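Local atomic coordinates of greglin (Schistocerca gregaria, PDB entry 4GI3), a protein that inhibits serine proteases, among them subtilisin, neutrophil and pancreatic elastases, chymotrypsin and cathepsin G, but neither pancreatic trypsin nor neutrophil protease 3. Residues A30-E35 / V45-V50. Numbering follows the deposited sequence.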
loop_
_atom_site.group_PDB
_atom_site.type_symbol
_atom_site.label_atom_id
_atom_site.label_comp_id
_atom_site.label_asym_id
_atom_site.label_seq_id
_atom_site.Cartn_x
_atom_site.Cartn_y
_atom_site.Cartn_z
ATOM N N ALA B 30 -6.419 -6.410 -9.900
ATOM C CA ALA B 30 -7.081 -6.199 -11.208
ATOM C C ALA B 30 -6.884 -7.520 -11.964
ATOM O O ALA B 30 -5.969 -7.636 -12.782
ATOM C CB ALA B 30 -6.437 -5.025 -11.931
ATOM N N PRO B 31 -7.605 -8.598 -11.552
ATOM C CA PRO B 31 -7.304 -9.922 -12.116
ATOM C C PRO B 31 -7.500 -10.062 -13.610
ATOM O O PRO B 31 -8.374 -9.414 -14.196
ATOM C CB PRO B 31 -8.143 -10.885 -11.281
ATOM C CG PRO B 31 -9.217 -10.075 -10.739
ATOM C CD PRO B 31 -8.702 -8.679 -10.569
ATOM N N VAL B 32 -6.637 -10.884 -14.199
ATOM C CA VAL B 32 -6.573 -11.157 -15.633
ATOM C C VAL B 32 -6.407 -12.657 -15.876
ATOM O O VAL B 32 -5.617 -13.334 -15.205
ATOM C CB VAL B 32 -5.441 -10.333 -16.292
ATOM C CG1 VAL B 32 -5.745 -8.837 -16.230
ATOM C CG2 VAL B 32 -4.085 -10.624 -15.658
ATOM N N CYS B 33 -7.124 -13.156 -16.871
ATOM C CA CYS B 33 -7.097 -14.567 -17.225
ATOM C C CYS B 33 -6.152 -14.818 -18.396
ATOM O O CYS B 33 -6.208 -14.089 -19.392
ATOM C CB CYS B 33 -8.514 -15.036 -17.531
ATOM S SG CYS B 33 -8.649 -16.806 -17.861
ATOM N N VAL B 34 -5.249 -15.810 -18.255
ATOM C CA VAL B 34 -4.281 -16.187 -19.291
ATOM C C VAL B 34 -4.374 -17.681 -19.597
ATOM O O VAL B 34 -4.790 -18.474 -18.739
ATOM C CB VAL B 34 -2.800 -15.770 -19.028
ATOM C CG1 VAL B 34 -2.649 -14.261 -18.838
ATOM C CG2 VAL B 34 -2.176 -16.544 -17.866
ATOM N N GLU B 35 -3.954 -18.056 -20.815
ATOM C CA GLU B 35 -3.865 -19.440 -21.260
ATOM C C GLU B 35 -2.404 -19.720 -21.484
ATOM O O GLU B 35 -1.746 -18.987 -22.213
ATOM C CB GLU B 35 -4.676 -19.694 -22.536
ATOM C CG GLU B 35 -4.748 -21.176 -22.895
ATOM C CD GLU B 35 -5.562 -21.550 -24.121
ATOM O OE1 GLU B 35 -6.290 -20.684 -24.661
ATOM O OE2 GLU B 35 -5.481 -22.729 -24.532
ATOM N N VAL B 45 -3.315 -12.081 -10.203
ATOM C CA VAL B 45 -3.833 -10.910 -9.484
ATOM C C VAL B 45 -3.845 -9.601 -10.308
ATOM O O VAL B 45 -4.697 -8.755 -10.076
ATOM C CB VAL B 45 -3.205 -10.739 -8.083
ATOM C CG1 VAL B 45 -3.619 -11.896 -7.171
ATOM C CG2 VAL B 45 -1.695 -10.659 -8.177
ATOM N N ASN B 46 -2.925 -9.477 -11.274
ATOM C CA ASN B 46 -2.808 -8.348 -12.200
ATOM C C ASN B 46 -1.849 -8.670 -13.341
ATOM O O ASN B 46 -1.103 -9.658 -13.262
ATOM C CB ASN B 46 -2.385 -7.045 -11.472
ATOM C CG ASN B 46 -1.089 -7.123 -10.731
ATOM O OD1 ASN B 46 -0.059 -7.565 -11.254
ATOM N ND2 ASN B 46 -1.101 -6.646 -9.491
ATOM N N GLU B 47 -1.815 -7.787 -14.380
ATOM C CA GLU B 47 -0.926 -7.932 -15.530
ATOM C C GLU B 47 0.532 -7.933 -15.127
ATOM O O GLU B 47 1.290 -8.678 -15.721
ATOM C CB GLU B 47 -1.147 -6.814 -16.543
ATOM C CG GLU B 47 -2.292 -7.001 -17.512
ATOM C CD GLU B 47 -2.310 -5.908 -18.568
ATOM O OE1 GLU B 47 -1.253 -5.668 -19.196
ATOM O OE2 GLU B 47 -3.369 -5.258 -18.734
ATOM N N CYS B 48 0.948 -7.112 -14.118
ATOM C CA CYS B 48 2.347 -7.103 -13.682
ATOM C C CYS B 48 2.834 -8.497 -13.288
ATOM O O CYS B 48 3.940 -8.875 -13.657
ATOM C CB CYS B 48 2.592 -6.094 -12.560
ATOM S SG CYS B 48 4.342 -5.912 -12.108
ATOM N N GLU B 49 2.019 -9.243 -12.531
ATOM C CA GLU B 49 2.371 -10.598 -12.078
ATOM C C GLU B 49 2.510 -11.590 -13.243
ATOM O O GLU B 49 3.427 -12.416 -13.222
ATOM C CB GLU B 49 1.406 -11.114 -11.011
ATOM C CG GLU B 49 1.544 -10.415 -9.651
ATOM C CD GLU B 49 2.858 -10.492 -8.885
ATOM O OE1 GLU B 49 3.094 -9.589 -8.049
ATOM O OE2 GLU B 49 3.643 -11.446 -9.095
ATOM N N VAL B 50 1.647 -11.462 -14.274
ATOM C CA VAL B 50 1.719 -12.317 -15.474
ATOM C C VAL B 50 3.066 -12.086 -16.163
ATOM O O VAL B 50 3.758 -13.050 -16.499
ATOM C CB VAL B 50 0.578 -12.087 -16.499
ATOM C CG1 VAL B 50 0.610 -13.173 -17.568
ATOM C CG2 VAL B 50 -0.788 -12.037 -15.852
HETATM O O HOH W 1 -4.295 -6.110 -14.280
#
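V32 and V34, both pointing from strand 32-36 toward the start of helix 47-57, meet V50 in the apolar half of this contact. CG2 of V32 lies 3.6 Å from CG2 of V50, and CG1 of V34 lies 3.7 Å from CG1 of V50. V50 has CG1 anti to its backbone N (chi1 -170°), which sends that branch to V34. CG2 of V32 also rests against the backbone of N46, 3.8 Å from its carbonyl carbon, while CG1 touches CG of E47 as the two side chains cross at about a right angle. F63 of strand 61-63 packs on V32, V34 and E47, and F44 on V34 and V50.

Polar contacts gather where the two segments begin. A30 N donates to V45 O over 2.9 Å, and N46 CA approaches A30 O at 3.3 Å in a CA-H...O contact. A water accepts from E47 N and donates to A30 O at 2.7 Å, thus linking the first turn of the helix to the loop before the strand. N46 is the N-cap: its OD1 accepts from E49 N at 3.0 Å, and its ND2 donates to I28 O, which fixes both ends of the buried amide.

The helix thus packs on the middle strand of a three-stranded antiparallel sheet, an arrangement consistent with a Kazal-type inhibitor domain, in which disulfides C25-C48 and C33-C69 tie down helix and strand. Backbone and water bonds hold the approach to the strand against the helix N-terminus; beyond them no hydrogen bond crosses between the segments, and van der Waals packing, chiefly of V32, V34 and V50, joins helix to sheet.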